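Side-chain contacts in bifunctional protein FolD (Thermus thermophilus, PDB 6V6Y), which probably catalyses the NADP-dependent oxidation of 5,10-methylenetetrahydrofolate to the methenyl form and its hydrolysis to 10-formyltetrahydrofolate: residues G125-G130 and L134-P139; V142-K147 and G258-A263. All coordinates share one frame; numbering follows the deposited sequence.

Interaction 1. Residues G125-G130 and L134-P139; sequences GRLWSG and LFPCTP
L127 lies over one face of the F135 ring, joining the last turn of helix 121-129 to the stretch that leads into helix 137-148. Both helices belong to the NAD(P)-binding domain, a Rossmann-type fold, and the first ends in a Schellman motif with G130 at positive phi (92°). Followed outward from the backbone, L127 begins with CB near the CD1-CE1 side of the ring, 3.6 Å from F135 CE1. CG comes next and makes a CH-pi contact, 4.0 Å from the F135 ring centroid and 20° off the ring normal. At the tip the branches part. CD1 stays with the second segment, 3.7 Å from F135 CD1 and 3.8 Å from P136 CD, while CD2 turns to the indole of W128 in its own helix and sits 4.2 Å above that plane, toward its rim. What allows this is the extended first torsion of L127, with CG anti to the backbone N (-167°). With an alanine in place of F135, CB and CG of L127 would probably lose the flat surface they rest on, and a gap would open beside R177, which also touches the ring. P136, at the N-cap position of helix 137-148, turns its CD toward the end of the leucine. Helix 121-129 also meets the second subunit, where W128 stacks on W128 of that chain and R126 NE forms a salt bridge with its E108. The final helical turn is fastened at G125 O, which accepts S129 N and, from the opposite face of the carbonyl plane, S129 OG at 2.9 Å.

Interaction 2. Residues V142-K147 and G258-A263; sequences VVRLLK and GPMTVA. With NAP (NADP nicotinamide-adenine-dinucleotide phosphate), chain B.
M260, on the long C-terminal helix 257-276, fits against R144 and L145, touching each with a different part of its chain. Its CG lies 3.7 Å from L145 CD1, with L145 CB slightly farther off, and the two side chains pass each other at a slant. Its terminal CE comes up against the aliphatic stem of the arginine, 3.6 Å from R144 CG, the chains crossing at about a right angle. The first torsion sets CG beside L145; the bends at chi2 and chi3, both near -60°, then bring the methyl to R144. R144 therefore offers methylene carbons to the methionine, while its guanidinium runs on to a salt bridge with E18. That glutamate belongs to helix 8-24, which also brings A11 against M260 and V15 against R144, so helix 8-24 adds to the contact between the other two helices. In this Rossmann-type domain helix 137-148 has a second packing surface as well: V142 and L146 press on V224 of strand 222-225 in the parallel sheet. One residue further along from M260, T261 takes part in the cofactor pocket instead. Its OG1 donates to the nicotinamide carboxamide oxygen O7N of the NADP at 2.7 Å, and T261 CG2 lies close to the same oxygen, at 3.3 Å. The amide nitrogen N7N of NADP passes G258 CA at 4.0 Å, where the glycine presents no side chain. R163 NH2 and S187 OG also form hydrogen bonds to the NADP.

In the fold
Helix 137-148 is common to both contacts: interaction 1 closes at its N-terminal end, and interaction 2 lies farther along it, the two centres about 15 Å apart. They meet directly beside the nicotinamide. T138 OG1 is 3.0 Å from T261 OG1, a probable hydrogen bond, and T138 OG1 also makes a weak one to O7N of the NADP, so the two threonines gather at the same carboxamide oxygen. Next to them C137 CB packs 3.6 Å from T261 O. The L127-F135-P136 cluster stands further back, the side chain of P136 about 9 Å from the cofactor, and links this pocket wall to helix 121-129 at the dimer interface.

Interaction 1. Residues G125-G130 and L134-P139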
loop_
_atom_site.group_PDB
_atom_site.type_symbol
_atom_site.label_atom_id
_atom_site.label_comp_id
_atom_site.label_asym_id
_atom_site.label_seq_id
_atom_site.Cartn_x
_atom_site.Cartn_y
_atom_site.Cartn_z
ATOM N N GLY A 125 5.268 4.788 -0.367
ATOM C CA GLY A 125 4.631 5.039 -1.647
ATOM C C GLY A 125 5.375 4.397 -2.799
ATOM O O GLY A 125 4.760 3.900 -3.750
ATOM N N ARG A 126 6.710 4.375 -2.724
ATOM C CA ARG A 126 7.474 3.659 -3.740
ATOM C C ARG A 126 7.172 2.163 -3.702
ATOM O O ARG A 126 7.116 1.506 -4.748
ATOM C CB ARG A 126 8.966 3.924 -3.558
ATOM C CG ARG A 126 9.419 5.284 -4.113
ATOM C CD ARG A 126 9.435 5.288 -5.644
ATOM N NE ARG A 126 9.843 6.586 -6.184
ATOM C CZ ARG A 126 11.113 6.970 -6.336
ATOM N NH1 ARG A 126 12.101 6.148 -5.994
ATOM N NH2 ARG A 126 11.399 8.174 -6.833
ATOM N N LEU A 127 6.980 1.606 -2.504
ATOM C CA LEU A 127 6.734 0.171 -2.378
ATOM C C LEU A 127 5.441 -0.218 -3.077
ATOM O O LEU A 127 5.409 -1.158 -3.882
ATOM C CB LEU A 127 6.660 -0.219 -0.901
ATOM C CG LEU A 127 6.697 -1.685 -0.483
ATOM C CD1 LEU A 127 7.036 -1.720 0.998
ATOM C CD2 LEU A 127 5.384 -2.427 -0.733
ATOM N N TRP A 128 4.358 0.482 -2.752
ATOM C CA TRP A 128 3.057 0.168 -3.317
ATOM C C TRP A 128 2.917 0.607 -4.769
ATOM O O TRP A 128 2.086 0.046 -5.482
ATOM C CB TRP A 128 1.958 0.784 -2.451
ATOM C CG TRP A 128 1.658 -0.123 -1.253
ATOM C CD1 TRP A 128 2.086 0.046 0.028
ATOM C CD2 TRP A 128 0.906 -1.348 -1.266
ATOM N NE1 TRP A 128 1.621 -0.978 0.825
ATOM C CE2 TRP A 128 0.905 -1.854 0.055
ATOM C CE3 TRP A 128 0.217 -2.057 -2.263
ATOM C CZ2 TRP A 128 0.245 -3.038 0.409
ATOM C CZ3 TRP A 128 -0.440 -3.237 -1.916
ATOM C CH2 TRP A 128 -0.421 -3.715 -0.589
ATOM N N SER A 129 3.739 1.548 -5.244
ATOM C CA SER A 129 3.687 1.967 -6.644
ATOM C C SER A 129 4.578 1.148 -7.570
ATOM O O SER A 129 4.515 1.344 -8.790
ATOM C CB SER A 129 4.069 3.443 -6.764
ATOM O OG SER A 129 3.083 4.213 -6.106
ATOM N N GLY A 130 5.403 0.245 -7.035
ATOM C CA GLY A 130 6.253 -0.594 -7.858
ATOM C C GLY A 130 7.645 -0.064 -8.132
ATOM O O GLY A 130 8.383 -0.688 -8.904
ATOM N N LEU A 134 13.643 2.005 0.040
ATOM C CA LEU A 134 13.999 1.254 1.235
ATOM C C LEU A 134 12.712 0.817 1.930
ATOM O O LEU A 134 11.919 1.662 2.363
ATOM C CB LEU A 134 14.869 2.111 2.158
ATOM C CG LEU A 134 16.220 2.620 1.615
ATOM C CD1 LEU A 134 16.821 3.701 2.506
ATOM C CD2 LEU A 134 17.183 1.471 1.485
ATOM N N PHE A 135 12.507 -0.491 2.039
ATOM C CA PHE A 135 11.269 -1.112 2.500
ATOM C C PHE A 135 11.429 -1.720 3.891
ATOM O O PHE A 135 12.554 -2.001 4.328
ATOM C CB PHE A 135 10.850 -2.196 1.504
ATOM C CG PHE A 135 10.737 -1.690 0.105
ATOM C CD1 PHE A 135 10.250 -0.411 -0.143
ATOM C CD2 PHE A 135 11.116 -2.477 -0.965
ATOM C CE1 PHE A 135 10.159 0.070 -1.428
ATOM C CE2 PHE A 135 11.005 -2.006 -2.267
ATOM C CZ PHE A 135 10.531 -0.732 -2.502
ATOM N N PRO A 136 10.325 -1.928 4.623
ATOM C CA PRO A 136 10.445 -2.343 6.031
ATOM C C PRO A 136 11.109 -3.713 6.193
ATOM O O PRO A 136 11.016 -4.595 5.332
ATOM C CB PRO A 136 8.992 -2.346 6.519
ATOM C CG PRO A 136 8.299 -1.292 5.592
ATOM C CD PRO A 136 8.920 -1.617 4.263
ATOM N N CYS A 137 11.803 -3.877 7.319
ATOM C CA CYS A 137 12.781 -4.956 7.446
ATOM C C CYS A 137 12.130 -6.303 7.716
ATOM O O CYS A 137 12.582 -7.321 7.187
ATOM C CB CYS A 137 13.775 -4.652 8.565
ATOM S SG CYS A 137 14.750 -3.200 8.280
ATOM N N THR A 138 11.112 -6.351 8.574
ATOM C CA THR A 138 10.476 -7.646 8.812
ATOM C C THR A 138 9.808 -8.172 7.555
ATOM O O THR A 138 10.043 -9.339 7.203
ATOM C CB THR A 138 9.495 -7.555 9.981
ATOM O OG1 THR A 138 10.197 -7.120 11.146
ATOM C CG2 THR A 138 8.858 -8.920 10.245
ATOM N N PRO A 139 9.008 -7.392 6.821
ATOM C CA PRO A 139 8.459 -7.933 5.567
ATOM C C PRO A 139 9.536 -8.403 4.605
ATOM O O PRO A 139 9.419 -9.497 4.033
ATOM C CB PRO A 139 7.648 -6.752 4.992
ATOM C CG PRO A 139 7.345 -5.868 6.132
ATOM C CD PRO A 139 8.465 -6.052 7.136
#

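Interaction 2. Residues V142-K147 and G258-A263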
loop_
_atom_site.group_PDB
_atom_site.type_symbol
_atom_site.label_atom_id
_atom_site.label_comp_id
_atom_site.label_asym_id
_atom_site.label_seq_id
_atom_site.Cartn_x
_atom_site.Cartn_y
_atom_site.Cartn_z
ATOM N N VAL A 142 10.677 -11.690 5.789
ATOM C CA VAL A 142 9.727 -12.775 5.572
ATOM C C VAL A 142 9.771 -13.237 4.122
ATOM O O VAL A 142 9.868 -14.434 3.839
ATOM C CB VAL A 142 8.325 -12.323 6.000
ATOM C CG1 VAL A 142 7.273 -13.255 5.464
ATOM C CG2 VAL A 142 8.296 -12.203 7.541
ATOM N N VAL A 143 9.737 -12.297 3.177
ATOM C CA VAL A 143 9.827 -12.669 1.765
ATOM C C VAL A 143 11.137 -13.412 1.495
ATOM O O VAL A 143 11.146 -14.511 0.923
ATOM C CB VAL A 143 9.680 -11.424 0.865
ATOM C CG1 VAL A 143 9.913 -11.796 -0.585
ATOM C CG2 VAL A 143 8.284 -10.802 1.011
ATOM N N ARG A 144 12.265 -12.834 1.929
ATOM C CA ARG A 144 13.558 -13.467 1.680
ATOM C C ARG A 144 13.632 -14.849 2.308
ATOM O O ARG A 144 14.122 -15.799 1.681
ATOM C CB ARG A 144 14.690 -12.583 2.201
ATOM C CG ARG A 144 16.047 -13.276 2.227
ATOM C CD ARG A 144 16.891 -12.918 1.021
ATOM N NE ARG A 144 18.082 -13.758 0.939
ATOM C CZ ARG A 144 19.250 -13.361 0.446
ATOM N NH1 ARG A 144 19.393 -12.114 -0.007
ATOM N NH2 ARG A 144 20.282 -14.208 0.414
ATOM N N LEU A 145 13.124 -14.992 3.535
ATOM C CA LEU A 145 13.128 -16.299 4.181
ATOM C C LEU A 145 12.378 -17.330 3.344
ATOM O O LEU A 145 12.875 -18.447 3.132
ATOM C CB LEU A 145 12.539 -16.201 5.587
ATOM C CG LEU A 145 12.531 -17.496 6.414
ATOM C CD1 LEU A 145 12.746 -17.175 7.871
ATOM C CD2 LEU A 145 11.206 -18.262 6.239
ATOM N N LEU A 146 11.174 -16.979 2.856
ATOM C CA LEU A 146 10.403 -17.936 2.062
ATOM C C LEU A 146 11.135 -18.305 0.778
ATOM O O LEU A 146 11.170 -19.479 0.386
ATOM C CB LEU A 146 9.018 -17.378 1.736
ATOM C CG LEU A 146 8.072 -17.180 2.924
ATOM C CD1 LEU A 146 6.963 -16.136 2.605
ATOM C CD2 LEU A 146 7.453 -18.496 3.349
ATOM N N LYS A 147 11.717 -17.316 0.101
ATOM C CA LYS A 147 12.456 -17.620 -1.116
ATOM C C LYS A 147 13.720 -18.412 -0.813
ATOM O O LYS A 147 14.128 -19.252 -1.620
ATOM C CB LYS A 147 12.798 -16.336 -1.868
ATOM C CG LYS A 147 11.581 -15.674 -2.547
ATOM C CD LYS A 147 11.927 -14.304 -3.083
ATOM C CE LYS A 147 11.831 -14.239 -4.604
ATOM N NZ LYS A 147 12.000 -12.812 -5.044
ATOM N N GLY A 258 12.824 -13.317 13.536
ATOM C CA GLY A 258 13.647 -12.356 14.234
ATOM C C GLY A 258 15.029 -12.158 13.640
ATOM O O GLY A 258 15.458 -11.023 13.394
ATOM N N PRO A 259 15.769 -13.250 13.417
ATOM C CA PRO A 259 17.077 -13.100 12.761
ATOM C C PRO A 259 16.981 -12.464 11.388
ATOM O O PRO A 259 17.884 -11.707 10.996
ATOM C CB PRO A 259 17.608 -14.543 12.683
ATOM C CG PRO A 259 16.955 -15.232 13.812
ATOM C CD PRO A 259 15.595 -14.598 13.992
ATOM N N MET A 260 15.915 -12.745 10.635
ATOM C CA MET A 260 15.805 -12.145 9.305
ATOM C C MET A 260 15.521 -10.651 9.388
ATOM O O MET A 260 15.992 -9.889 8.542
ATOM C CB MET A 260 14.726 -12.858 8.491
ATOM C CG MET A 260 15.085 -14.283 8.175
ATOM S SD MET A 260 16.607 -14.423 7.257
ATOM C CE MET A 260 16.220 -13.494 5.804
ATOM N N THR A 261 14.769 -10.210 10.399
ATOM C CA THR A 261 14.550 -8.779 10.569
ATOM C C THR A 261 15.870 -8.039 10.768
ATOM O O THR A 261 16.069 -6.949 10.218
ATOM C CB THR A 261 13.625 -8.507 11.756
ATOM O OG1 THR A 261 12.363 -9.164 11.561
ATOM C CG2 THR A 261 13.402 -6.974 11.915
ATOM N N VAL A 262 16.784 -8.607 11.558
ATOM C CA VAL A 262 18.068 -7.938 11.781
ATOM C C VAL A 262 18.880 -7.917 10.492
ATOM O O VAL A 262 19.442 -6.883 10.104
ATOM C CB VAL A 262 18.846 -8.617 12.926
ATOM C CG1 VAL A 262 20.180 -7.906 13.149
ATOM C CG2 VAL A 262 18.018 -8.626 14.218
ATOM N N ALA A 263 18.933 -9.059 9.798
ATOM C CA ALA A 263 19.741 -9.168 8.587
ATOM C C ALA A 263 19.320 -8.149 7.533
ATOM O O ALA A 263 20.170 -7.544 6.865
ATOM C CB ALA A 263 19.645 -10.590 8.022
HETATM P PA NAP B . 0.175 -4.291 15.832
HETATM O O1A NAP B . 0.621 -4.061 17.224
HETATM O O2A NAP B . -0.082 -3.013 15.132
HETATM O O5B NAP B . -1.130 -5.233 15.825
HETATM C C5B NAP B . -1.108 -6.434 15.086
HETATM C C4B NAP B . -2.407 -6.629 14.314
HETATM O O4B NAP B . -2.936 -7.912 14.579
HETATM C C3B NAP B . -3.479 -5.616 14.682
HETATM O O3B NAP B . -3.537 -4.623 13.683
HETATM C C2B NAP B . -4.775 -6.408 14.783
HETATM O O2B NAP B . -5.700 -6.073 13.771
HETATM C C1B NAP B . -4.349 -7.863 14.625
HETATM N N9A NAP B . -4.869 -8.676 15.742
HETATM C C8A NAP B . -4.544 -8.542 17.067
HETATM N N7A NAP B . -5.231 -9.468 17.774
HETATM C C5A NAP B . -5.988 -10.193 16.921
HETATM C C6A NAP B . -6.866 -11.252 17.117
HETATM N N6A NAP B . -7.081 -11.726 18.341
HETATM N N1A NAP B . -7.515 -11.809 16.035
HETATM C C2A NAP B . -7.286 -11.312 14.768
HETATM N N3A NAP B . -6.411 -10.261 14.581
HETATM C C4A NAP B . -5.774 -9.704 15.640
HETATM O O3 NAP B . 1.266 -5.177 15.047
HETATM P PN NAP B . 2.868 -5.280 15.173
HETATM O O1N NAP B . 3.393 -3.943 15.530
HETATM O O2N NAP B . 3.384 -5.988 13.981
HETATM O O5D NAP B . 3.028 -6.246 16.450
HETATM C C5D NAP B . 2.540 -7.568 16.393
HETATM C C4D NAP B . 3.545 -8.534 17.004
HETATM O O4D NAP B . 4.633 -8.755 16.123
HETATM C C3D NAP B . 4.115 -7.977 18.300
HETATM O O3D NAP B . 3.909 -8.896 19.345
HETATM C C2D NAP B . 5.596 -7.817 18.045
HETATM O O2D NAP B . 6.335 -8.288 19.147
HETATM C C1D NAP B . 5.855 -8.688 16.831
HETATM N N1N NAP B . 6.929 -8.116 15.998
HETATM C C2N NAP B . 8.053 -8.856 15.769
HETATM C C3N NAP B . 9.083 -8.343 14.993
HETATM C C7N NAP B . 10.262 -9.207 14.660
HETATM O O7N NAP B . 11.351 -8.644 13.967
HETATM N N7N NAP B . 10.246 -10.487 15.025
HETATM C C4N NAP B . 8.966 -7.073 14.443
HETATM C C5N NAP B . 7.817 -6.330 14.682
HETATM C C6N NAP B . 6.800 -6.865 15.465
HETATM P P2B NAP B . -6.533 -4.692 13.808
HETATM O O1X NAP B . -5.658 -3.560 13.322
HETATM O O2X NAP B . -7.726 -4.828 12.892
HETATM O O3X NAP B . -6.995 -4.407 15.217
#